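Long-range contacts in split-Soret cytochrome c (Desulfovibrio desulfuricans, PDB 1H21), which carries two covalently attached c-type hemes per subunit, binds an iron-sulfur centre, probably [2Fe-2S], and may take part in electron transfer during sulfate respiration: residues C29-W38 with S168-A179; W82-Y90 with D143-V151. All coordinates share one frame; numbering follows the deposited sequence.

Interaction 1: residues C29-W38 with S168-A179. Unlike the reference sequence in segment 168-179: Cys171 (reference Ala).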
loop_
_atom_site.group_PDB
_atom_site.type_symbol
_atom_site.label_atom_id
_atom_site.label_comp_id
_atom_site.label_asym_id
_atom_site.label_seq_id
_atom_site.Cartn_x
_atom_site.Cartn_y
_atom_site.Cartn_z
ATOM N N CYS A 29 -5.202 -21.961 -2.372
ATOM C CA CYS A 29 -5.074 -20.518 -2.267
ATOM C C CYS A 29 -4.810 -19.818 -3.588
ATOM O O CYS A 29 -5.486 -18.838 -3.917
ATOM C CB CYS A 29 -3.991 -20.174 -1.268
ATOM S SG CYS A 29 -4.592 -20.457 0.366
ATOM N N ALA A 30 -3.838 -20.316 -4.343
ATOM C CA ALA A 30 -3.491 -19.724 -5.626
ATOM C C ALA A 30 -4.754 -19.634 -6.484
ATOM O O ALA A 30 -5.105 -18.588 -7.066
ATOM C CB ALA A 30 -2.428 -20.601 -6.318
ATOM N N GLN A 31 -5.495 -20.729 -6.440
ATOM C CA GLN A 31 -6.725 -20.907 -7.187
ATOM C C GLN A 31 -7.834 -19.920 -6.826
ATOM O O GLN A 31 -8.367 -19.208 -7.689
ATOM C CB GLN A 31 -7.183 -22.323 -6.938
ATOM C CG GLN A 31 -8.494 -22.633 -7.530
ATOM C CD GLN A 31 -8.384 -23.158 -8.915
ATOM O OE1 GLN A 31 -7.347 -23.682 -9.340
ATOM N NE2 GLN A 31 -9.473 -23.066 -9.629
ATOM N N VAL A 32 -8.206 -19.909 -5.550
ATOM C CA VAL A 32 -9.255 -19.011 -5.060
ATOM C C VAL A 32 -8.870 -17.526 -5.264
ATOM O O VAL A 32 -9.730 -16.695 -5.575
ATOM C CB VAL A 32 -9.569 -19.301 -3.567
ATOM C CG1 VAL A 32 -10.699 -18.405 -3.074
ATOM C CG2 VAL A 32 -9.937 -20.759 -3.403
ATOM N N ALA A 33 -7.580 -17.214 -5.094
ATOM C CA ALA A 33 -7.058 -15.854 -5.284
ATOM C C ALA A 33 -7.310 -15.435 -6.714
ATOM O O ALA A 33 -7.826 -14.343 -6.953
ATOM C CB ALA A 33 -5.553 -15.782 -4.971
ATOM N N TYR A 34 -6.968 -16.315 -7.657
ATOM C CA TYR A 34 -7.177 -16.045 -9.080
ATOM C C TYR A 34 -8.670 -15.806 -9.357
ATOM O O TYR A 34 -9.040 -14.879 -10.089
ATOM C CB TYR A 34 -6.644 -17.206 -9.923
ATOM C CG TYR A 34 -6.916 -17.089 -11.418
ATOM C CD1 TYR A 34 -5.985 -16.514 -12.278
ATOM C CD2 TYR A 34 -8.122 -17.532 -11.965
ATOM C CE1 TYR A 34 -6.251 -16.379 -13.643
ATOM C CE2 TYR A 34 -8.393 -17.395 -13.312
ATOM C CZ TYR A 34 -7.457 -16.815 -14.146
ATOM O OH TYR A 34 -7.758 -16.643 -15.474
ATOM N N ASP A 35 -9.528 -16.622 -8.750
ATOM C CA ASP A 35 -10.978 -16.483 -8.931
ATOM C C ASP A 35 -11.476 -15.202 -8.268
ATOM O O ASP A 35 -12.268 -14.439 -8.836
ATOM C CB ASP A 35 -11.720 -17.694 -8.336
ATOM C CG ASP A 35 -11.465 -18.989 -9.112
ATOM O OD1 ASP A 35 -10.894 -18.941 -10.230
ATOM O OD2 ASP A 35 -11.843 -20.071 -8.599
ATOM N N GLY A 36 -10.973 -14.962 -7.067
ATOM C CA GLY A 36 -11.357 -13.786 -6.317
ATOM C C GLY A 36 -11.049 -12.515 -7.074
ATOM O O GLY A 36 -11.851 -11.579 -7.048
ATOM N N TYR A 37 -9.925 -12.523 -7.801
ATOM C CA TYR A 37 -9.464 -11.376 -8.580
ATOM C C TYR A 37 -10.532 -10.867 -9.556
ATOM O O TYR A 37 -10.752 -9.642 -9.684
ATOM C CB TYR A 37 -8.155 -11.734 -9.321
ATOM C CG TYR A 37 -7.722 -10.736 -10.398
ATOM C CD1 TYR A 37 -6.932 -9.620 -10.084
ATOM C CD2 TYR A 37 -8.167 -10.869 -11.723
ATOM C CE1 TYR A 37 -6.612 -8.654 -11.067
ATOM C CE2 TYR A 37 -7.858 -9.921 -12.695
ATOM C CZ TYR A 37 -7.088 -8.818 -12.366
ATOM O OH TYR A 37 -6.829 -7.873 -13.333
ATOM N N TRP A 38 -11.205 -11.799 -10.229
ATOM C CA TRP A 38 -12.229 -11.441 -11.196
ATOM C C TRP A 38 -13.573 -11.112 -10.548
ATOM O O TRP A 38 -14.329 -10.304 -11.071
ATOM C CB TRP A 38 -12.410 -12.572 -12.201
ATOM C CG TRP A 38 -11.152 -13.003 -12.850
ATOM C CD1 TRP A 38 -10.368 -14.044 -12.479
ATOM C CD2 TRP A 38 -10.518 -12.400 -13.987
ATOM N NE1 TRP A 38 -9.277 -14.135 -13.310
ATOM C CE2 TRP A 38 -9.344 -13.137 -14.247
ATOM C CE3 TRP A 38 -10.822 -11.306 -14.806
ATOM C CZ2 TRP A 38 -8.465 -12.814 -15.294
ATOM C CZ3 TRP A 38 -9.939 -10.979 -15.854
ATOM C CH2 TRP A 38 -8.778 -11.734 -16.081
ATOM N N SER A 168 -4.440 -7.755 -17.777
ATOM C CA SER A 168 -5.390 -7.964 -16.701
ATOM C C SER A 168 -5.390 -9.473 -16.385
ATOM O O SER A 168 -5.666 -9.877 -15.262
ATOM C CB SER A 168 -6.781 -7.473 -17.082
ATOM O OG SER A 168 -7.410 -8.344 -17.995
ATOM N N GLU A 169 -5.074 -10.300 -17.385
ATOM C CA GLU A 169 -4.984 -11.742 -17.181
ATOM C C GLU A 169 -3.719 -11.940 -16.354
ATOM O O GLU A 169 -3.716 -12.665 -15.365
ATOM C CB GLU A 169 -4.859 -12.473 -18.522
ATOM C CG GLU A 169 -4.687 -13.996 -18.417
ATOM C CD GLU A 169 -5.889 -14.720 -17.808
ATOM O OE1 GLU A 169 -7.041 -14.379 -18.130
ATOM O OE2 GLU A 169 -5.670 -15.669 -17.022
ATOM N N ARG A 170 -2.654 -11.246 -16.738
ATOM C CA ARG A 170 -1.379 -11.317 -16.032
ATOM C C ARG A 170 -1.522 -10.951 -14.557
ATOM O O ARG A 170 -1.047 -11.691 -13.693
ATOM C CB ARG A 170 -0.347 -10.376 -16.665
ATOM C CG ARG A 170 0.974 -10.289 -15.896
ATOM C CD ARG A 170 1.626 -8.946 -16.127
ATOM N NE ARG A 170 2.882 -8.748 -15.406
ATOM C CZ ARG A 170 3.039 -7.862 -14.423
ATOM N NH1 ARG A 170 2.012 -7.102 -14.031
ATOM N NH2 ARG A 170 4.232 -7.701 -13.860
ATOM N N CYS A 171 -2.152 -9.813 -14.263
ATOM C CA CYS A 171 -2.292 -9.411 -12.869
ATOM C C CYS A 171 -3.133 -10.415 -12.093
ATOM O O CYS A 171 -2.838 -10.707 -10.929
ATOM C CB CYS A 171 -2.760 -7.943 -12.715
ATOM S SG CYS A 171 -1.395 -6.678 -12.980
ATOM N N GLY A 172 -4.061 -11.061 -12.792
ATOM C CA GLY A 172 -4.913 -12.063 -12.168
ATOM C C GLY A 172 -4.108 -13.277 -11.742
ATOM O O GLY A 172 -4.337 -13.838 -10.665
ATOM N N ARG A 173 -3.151 -13.680 -12.577
ATOM C CA ARG A 173 -2.307 -14.826 -12.275
ATOM C C ARG A 173 -1.300 -14.470 -11.199
ATOM O O ARG A 173 -1.003 -15.296 -10.334
ATOM C CB ARG A 173 -1.596 -15.316 -13.539
ATOM C CG ARG A 173 -2.579 -15.706 -14.654
ATOM C CD ARG A 173 -1.899 -16.207 -15.935
ATOM N NE ARG A 173 -2.873 -16.377 -17.024
ATOM C CZ ARG A 173 -2.689 -17.130 -18.110
ATOM N NH1 ARG A 173 -1.552 -17.804 -18.278
ATOM N NH2 ARG A 173 -3.641 -17.182 -19.044
ATOM N N LEU A 174 -0.797 -13.238 -11.228
ATOM C CA LEU A 174 0.164 -12.793 -10.228
ATOM C C LEU A 174 -0.491 -12.841 -8.862
ATOM O O LEU A 174 0.150 -13.194 -7.871
ATOM C CB LEU A 174 0.645 -11.377 -10.511
ATOM C CG LEU A 174 1.570 -11.160 -11.712
ATOM C CD1 LEU A 174 1.984 -9.691 -11.738
ATOM C CD2 LEU A 174 2.789 -12.052 -11.617
ATOM N N THR A 175 -1.775 -12.514 -8.812
ATOM C CA THR A 175 -2.506 -12.572 -7.547
ATOM C C THR A 175 -2.384 -13.988 -6.942
ATOM O O THR A 175 -2.144 -14.150 -5.742
ATOM C CB THR A 175 -3.989 -12.211 -7.742
ATOM O OG1 THR A 175 -4.087 -10.861 -8.205
ATOM C CG2 THR A 175 -4.724 -12.311 -6.450
ATOM N N ALA A 176 -2.457 -14.993 -7.817
ATOM C CA ALA A 176 -2.371 -16.406 -7.458
ATOM C C ALA A 176 -0.989 -16.775 -6.984
ATOM O O ALA A 176 -0.847 -17.391 -5.939
ATOM C CB ALA A 176 -2.745 -17.245 -8.632
ATOM N N ASP A 177 0.029 -16.374 -7.733
ATOM C CA ASP A 177 1.401 -16.659 -7.341
ATOM C C ASP A 177 1.724 -16.068 -5.968
ATOM O O ASP A 177 2.453 -16.675 -5.181
ATOM C CB ASP A 177 2.391 -16.061 -8.345
ATOM C CG ASP A 177 2.318 -16.700 -9.720
ATOM O OD1 ASP A 177 2.180 -17.941 -9.835
ATOM O OD2 ASP A 177 2.452 -15.959 -10.714
ATOM N N ALA A 178 1.230 -14.856 -5.712
ATOM C CA ALA A 178 1.481 -14.176 -4.440
ATOM C C ALA A 178 0.711 -14.853 -3.315
ATOM O O ALA A 178 1.204 -14.958 -2.184
ATOM C CB ALA A 178 1.093 -12.731 -4.546
ATOM N N ALA A 179 -0.504 -15.298 -3.637
ATOM C CA ALA A 179 -1.363 -16.007 -2.695
ATOM C C ALA A 179 -0.660 -17.319 -2.326
ATOM O O ALA A 179 -0.519 -17.652 -1.145
ATOM C CB ALA A 179 -2.703 -16.305 -3.343
#
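Tyr37 lays its ring over the backbone of Gly172. The CA of Gly172 sits 3.5 Å from the ring centroid and 11° off the ring normal, a CH-pi contact over the face. CG is anti to the backbone N in Tyr37 (chi1 168°), which carries the ring across to the facing helix. There it is a knob among Ser168, Cys171, Gly172 and Thr175. Gly172 has no side chain, and its CA lies directly against the ring centre. The other tight part lies around Ala30, Ala33, Ala176 and Ala179. Small residues let the backbones come near: Ala30 CA and Ala176 CA are 4.0 Å apart.

The end at Trp38 and Ser168 is partly exposed. There Trp38 brings CZ2 to 3.5 Å from Glu169 OE1. Tyr34 and Glu169, by contrast, are buried, and their contact is polar. Tyr34 OH donates to Glu169 OE2 at 2.8 Å, on the syn lone pair. Arg173 NE reaches the same oxygen at 2.9 Å by the anti lone pair, in a salt bridge. Glu169 OE1 accepts from Val133 N, so both carboxylate oxygens are held.

The helix segments run roughly antiparallel, at 148°, with axes 7.4 Å apart. This is an antiparallel helix pair with knobs-into-holes packing, whose 168-179 segment carries Cys171, an inferred ligand of the iron-sulfur cluster.

Interaction 2: residues W82-Y90 with D143-V151. Unlike the reference sequence in segment 82-90: Cys86 (reference Tyr). With HEC (heme c), chain H.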
loop_
_atom_site.group_PDB
_atom_site.type_symbol
_atom_site.label_atom_id
_atom_site.label_comp_id
_atom_site.label_asym_id
_atom_site.label_seq_id
_atom_site.Cartn_x
_atom_site.Cartn_y
_atom_site.Cartn_z
ATOM N N TRP A 82 -3.280 4.188 -8.572
ATOM C CA TRP A 82 -2.154 5.042 -8.294
ATOM C C TRP A 82 -0.841 4.291 -8.514
ATOM O O TRP A 82 0.236 4.882 -8.432
ATOM C CB TRP A 82 -2.280 5.626 -6.901
ATOM C CG TRP A 82 -3.160 6.809 -6.926
ATOM C CD1 TRP A 82 -4.516 6.846 -7.175
ATOM C CD2 TRP A 82 -2.731 8.160 -6.806
ATOM N NE1 TRP A 82 -4.944 8.154 -7.225
ATOM C CE2 TRP A 82 -3.867 8.982 -7.009
ATOM C CE3 TRP A 82 -1.484 8.764 -6.558
ATOM C CZ2 TRP A 82 -3.787 10.380 -6.970
ATOM C CZ3 TRP A 82 -1.403 10.149 -6.517
ATOM C CH2 TRP A 82 -2.548 10.941 -6.725
ATOM N N GLY A 83 -0.943 2.999 -8.844
ATOM C CA GLY A 83 0.226 2.180 -9.101
ATOM C C GLY A 83 1.262 2.072 -8.000
ATOM O O GLY A 83 2.446 1.916 -8.273
ATOM N N THR A 84 0.847 2.134 -6.747
ATOM C CA THR A 84 1.812 2.019 -5.653
ATOM C C THR A 84 2.051 0.525 -5.345
ATOM O O THR A 84 2.310 -0.258 -6.257
ATOM C CB THR A 84 1.375 2.842 -4.377
ATOM O OG1 THR A 84 0.184 2.287 -3.786
ATOM C CG2 THR A 84 1.120 4.325 -4.750
ATOM N N ILE A 85 1.952 0.125 -4.083
ATOM C CA ILE A 85 2.159 -1.260 -3.699
ATOM C C ILE A 85 1.252 -2.189 -4.513
ATOM O O ILE A 85 0.073 -1.875 -4.722
ATOM C CB ILE A 85 1.867 -1.437 -2.182
ATOM C CG1 ILE A 85 2.059 -2.895 -1.750
ATOM C CG2 ILE A 85 0.460 -1.003 -1.877
ATOM C CD1 ILE A 85 3.453 -3.441 -1.954
ATOM N N CYS A 86 1.798 -3.294 -5.023
ATOM C CA CYS A 86 0.960 -4.237 -5.756
ATOM C C CYS A 86 -0.081 -4.838 -4.815
ATOM O O CYS A 86 0.253 -5.372 -3.759
ATOM C CB CYS A 86 1.801 -5.300 -6.454
ATOM S SG CYS A 86 1.788 -5.015 -8.263
ATOM N N GLY A 87 -1.348 -4.636 -5.155
ATOM C CA GLY A 87 -2.450 -5.102 -4.331
ATOM C C GLY A 87 -2.381 -6.528 -3.815
ATOM O O GLY A 87 -2.770 -6.816 -2.678
ATOM N N ALA A 88 -1.930 -7.440 -4.670
ATOM C CA ALA A 88 -1.824 -8.832 -4.270
ATOM C C ALA A 88 -0.868 -8.945 -3.102
ATOM O O ALA A 88 -1.129 -9.674 -2.144
ATOM C CB ALA A 88 -1.339 -9.677 -5.426
ATOM N N LEU A 89 0.217 -8.178 -3.154
ATOM C CA LEU A 89 1.225 -8.196 -2.102
ATOM C C LEU A 89 0.676 -7.667 -0.785
ATOM O O LEU A 89 0.913 -8.251 0.282
ATOM C CB LEU A 89 2.470 -7.417 -2.522
ATOM C CG LEU A 89 3.371 -7.968 -3.628
ATOM C CD1 LEU A 89 4.598 -7.090 -3.667
ATOM C CD2 LEU A 89 3.813 -9.370 -3.346
ATOM N N TYR A 90 -0.065 -6.568 -0.843
ATOM C CA TYR A 90 -0.632 -6.027 0.389
ATOM C C TYR A 90 -1.672 -6.990 0.970
ATOM O O TYR A 90 -1.642 -7.318 2.157
ATOM C CB TYR A 90 -1.280 -4.659 0.184
ATOM C CG TYR A 90 -1.823 -4.183 1.487
ATOM C CD1 TYR A 90 -0.959 -3.768 2.505
ATOM C CD2 TYR A 90 -3.188 -4.251 1.762
ATOM C CE1 TYR A 90 -1.440 -3.440 3.754
ATOM C CE2 TYR A 90 -3.685 -3.917 3.038
ATOM C CZ TYR A 90 -2.801 -3.516 4.016
ATOM O OH TYR A 90 -3.272 -3.182 5.248
ATOM N N ASP A 143 11.660 -6.552 -10.133
ATOM C CA ASP A 143 12.682 -5.904 -9.309
ATOM C C ASP A 143 12.008 -4.747 -8.555
ATOM O O ASP A 143 12.648 -3.804 -8.095
ATOM C CB ASP A 143 13.868 -5.416 -10.151
ATOM C CG ASP A 143 15.045 -4.887 -9.291
ATOM O OD1 ASP A 143 15.219 -5.308 -8.121
ATOM O OD2 ASP A 143 15.820 -4.051 -9.809
ATOM N N SER A 144 10.686 -4.842 -8.435
ATOM C CA SER A 144 9.894 -3.834 -7.754
ATOM C C SER A 144 8.590 -4.407 -7.252
ATOM O O SER A 144 7.901 -5.154 -7.935
ATOM C CB SER A 144 9.599 -2.619 -8.655
ATOM O OG SER A 144 8.773 -1.636 -8.010
ATOM N N VAL A 145 8.267 -3.999 -6.040
ATOM C CA VAL A 145 7.076 -4.374 -5.326
ATOM C C VAL A 145 5.960 -3.379 -5.704
ATOM O O VAL A 145 4.771 -3.612 -5.444
ATOM C CB VAL A 145 7.463 -4.351 -3.835
ATOM C CG1 VAL A 145 6.377 -3.823 -2.983
ATOM C CG2 VAL A 145 7.899 -5.741 -3.400
ATOM N N LEU A 146 6.355 -2.326 -6.420
ATOM C CA LEU A 146 5.448 -1.277 -6.856
ATOM C C LEU A 146 4.783 -1.628 -8.169
ATOM O O LEU A 146 5.465 -1.962 -9.128
ATOM C CB LEU A 146 6.217 0.036 -6.996
ATOM C CG LEU A 146 6.799 0.609 -5.700
ATOM C CD1 LEU A 146 7.472 1.940 -5.976
ATOM C CD2 LEU A 146 5.683 0.747 -4.647
ATOM N N CYS A 147 3.454 -1.552 -8.193
ATOM C CA CYS A 147 2.614 -1.832 -9.361
ATOM C C CYS A 147 2.991 -1.054 -10.630
ATOM O O CYS A 147 2.977 -1.602 -11.733
ATOM C CB CYS A 147 1.174 -1.485 -9.003
ATOM S SG CYS A 147 -0.050 -2.653 -9.487
ATOM N N HIS A 148 3.287 0.237 -10.486
ATOM C CA HIS A 148 3.656 1.045 -11.643
ATOM C C HIS A 148 4.854 0.466 -12.348
ATOM O O HIS A 148 4.839 0.327 -13.568
ATOM C CB HIS A 148 3.999 2.496 -11.296
ATOM C CG HIS A 148 4.605 3.241 -12.453
ATOM N ND1 HIS A 148 3.916 3.583 -13.592
ATOM C CD2 HIS A 148 5.892 3.598 -12.690
ATOM C CE1 HIS A 148 4.784 4.107 -14.464
ATOM N NE2 HIS A 148 6.002 4.143 -13.968
ATOM N N ILE A 149 5.904 0.188 -11.580
ATOM C CA ILE A 149 7.137 -0.375 -12.115
ATOM C C ILE A 149 6.990 -1.794 -12.662
ATOM O O ILE A 149 7.516 -2.122 -13.713
ATOM C CB ILE A 149 8.240 -0.349 -11.062
ATOM C CG1 ILE A 149 8.495 1.098 -10.654
ATOM C CG2 ILE A 149 9.527 -0.930 -11.629
ATOM C CD1 ILE A 149 9.644 1.267 -9.745
ATOM N N SER A 150 6.297 -2.634 -11.917
ATOM C CA SER A 150 6.054 -4.016 -12.301
ATOM C C SER A 150 5.273 -4.077 -13.628
ATOM O O SER A 150 5.748 -4.652 -14.621
ATOM C CB SER A 150 5.271 -4.710 -11.166
ATOM O OG SER A 150 4.883 -6.033 -11.481
ATOM N N VAL A 151 4.095 -3.458 -13.657
ATOM C CA VAL A 151 3.260 -3.478 -14.855
ATOM C C VAL A 151 3.838 -2.716 -16.061
ATOM O O VAL A 151 4.002 -3.295 -17.132
ATOM C CB VAL A 151 1.809 -2.986 -14.547
ATOM C CG1 VAL A 151 0.967 -2.983 -15.819
ATOM C CG2 VAL A 151 1.152 -3.880 -13.477
HETATM FE FE HEC H . 7.387 5.461 -14.491
HETATM C CHA HEC H . 8.686 2.748 -15.959
HETATM C CHB HEC H . 5.801 6.327 -17.437
HETATM C CHC HEC H . 5.583 7.813 -12.823
HETATM C CHD HEC H . 9.470 5.163 -11.866
HETATM N NA HEC H . 7.350 4.700 -16.312
HETATM C C1A HEC H . 7.816 3.469 -16.699
HETATM C C2A HEC H . 7.383 3.093 -18.033
HETATM C C3A HEC H . 6.678 4.198 -18.521
HETATM C C4A HEC H . 6.666 5.192 -17.433
HETATM C CMA HEC H . 5.960 4.352 -19.864
HETATM C CAA HEC H . 7.694 1.781 -18.777
HETATM C CBA HEC H . 8.953 1.832 -19.643
HETATM C CGA HEC H . 10.247 1.505 -18.911
HETATM O O1A HEC H . 11.223 2.279 -19.010
HETATM O O2A HEC H . 10.306 0.443 -18.269
HETATM N NB HEC H . 6.019 6.840 -15.039
HETATM C C1B HEC H . 5.498 7.093 -16.306
HETATM C C2B HEC H . 4.429 8.113 -16.266
HETATM C C3B HEC H . 4.287 8.426 -14.924
HETATM C C4B HEC H . 5.308 7.672 -14.196
HETATM C CMB HEC H . 3.665 8.742 -17.459
HETATM C CAB HEC H . 3.351 9.317 -14.370
HETATM C CBB HEC H . 1.918 9.107 -14.560
HETATM N NC HEC H . 7.476 6.210 -12.658
HETATM C C1C HEC H . 6.604 7.143 -12.109
HETATM C C2C HEC H . 6.954 7.383 -10.719
HETATM C C3C HEC H . 8.076 6.610 -10.393
HETATM C C4C HEC H . 8.382 5.940 -11.644
HETATM C CMC HEC H . 6.239 8.420 -9.822
HETATM C CAC HEC H . 8.840 6.654 -9.196
HETATM C CBC HEC H . 8.376 6.259 -7.841
HETATM N ND HEC H . 8.838 4.289 -14.108
HETATM C C1D HEC H . 9.690 4.374 -13.030
HETATM C C2D HEC H . 10.637 3.286 -13.068
HETATM C C3D HEC H . 10.379 2.520 -14.138
HETATM C C4D HEC H . 9.235 3.157 -14.780
HETATM C CMD HEC H . 11.703 3.024 -12.040
HETATM C CAD HEC H . 11.161 1.262 -14.558
HETATM C CBD HEC H . 12.277 1.587 -15.540
HETATM C CGD HEC H . 13.035 0.346 -15.995
HETATM O O1D HEC H . 12.503 -0.422 -16.839
HETATM O O2D HEC H . 14.166 0.138 -15.488
#
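Cys86 and Cys147 bring their sulfurs together, SG to SG 3.2 Å. Both are inferred ligands of the iron-sulfur cluster. The SG of Cys86 also lies 3.5 Å from the CA of Cys147. Cys44 and Cys171, the other two inferred ligands, are close to Cys147.

The side chain of His148 leads away from segment 82-90 to a heme. With chi1 near 170° the imidazole swings out from the helix start, and NE2 binds the heme iron at 2.0 Å. His233 of the second subunit is the other axial ligand. His148 ND1 is hydrogen-bonded to Lys224 O of that subunit, which should fix the rotation of the imidazole.

Backbone bonds set these residues in place. Cys86 N donates to Val145 O at 3.0 Å, and Cys147 N donates to Thr84 O at 2.6 Å. These two flank a single antiparallel bridge, Ile85 with Leu146, a non-hydrogen-bonded pair. His148 N donates to Gly83 O at 2.9 Å. Gly83 has a positive phi of 57°, which favours glycine, and its backbone passes close beside His148.

Further out, Ser144 OG accepts from Leu146 N at 3.0 Å, closing an ST turn just before helix 147-158. Leu89 CD1 packs on Val145 CG2 at 3.6 Å, and Phe113 and Tyr116 of helix 102-118 adjoin Leu89.

Adjacent Cys147 and His148 thus join an inferred iron-sulfur site to a bis-histidine c-type heme shared between subunits.

Overall arrangement
The centres of interactions 1 and 2 are about 14 Å apart. Both segments of interaction 2 fall between the two of interaction 1 in the sequence. Helix 147-158, which starts in interaction 2, is followed directly by helix 165-192 of interaction 1. The contacts touch: Arg170 NH2 lies 3.0 Å from Ser150 OG, a probable hydrogen bond, and Cys171 packs on Val151. Interaction 1 supplies Cys171 and interaction 2 supplies Cys86 and Cys147. With Cys44 they make up the inferred iron-sulfur site, so distant parts of the chain meet there. Interaction 2 also reaches a heme shared with the second subunit, whereas the side chain of Cys171 is about 14 Å from a bound heme.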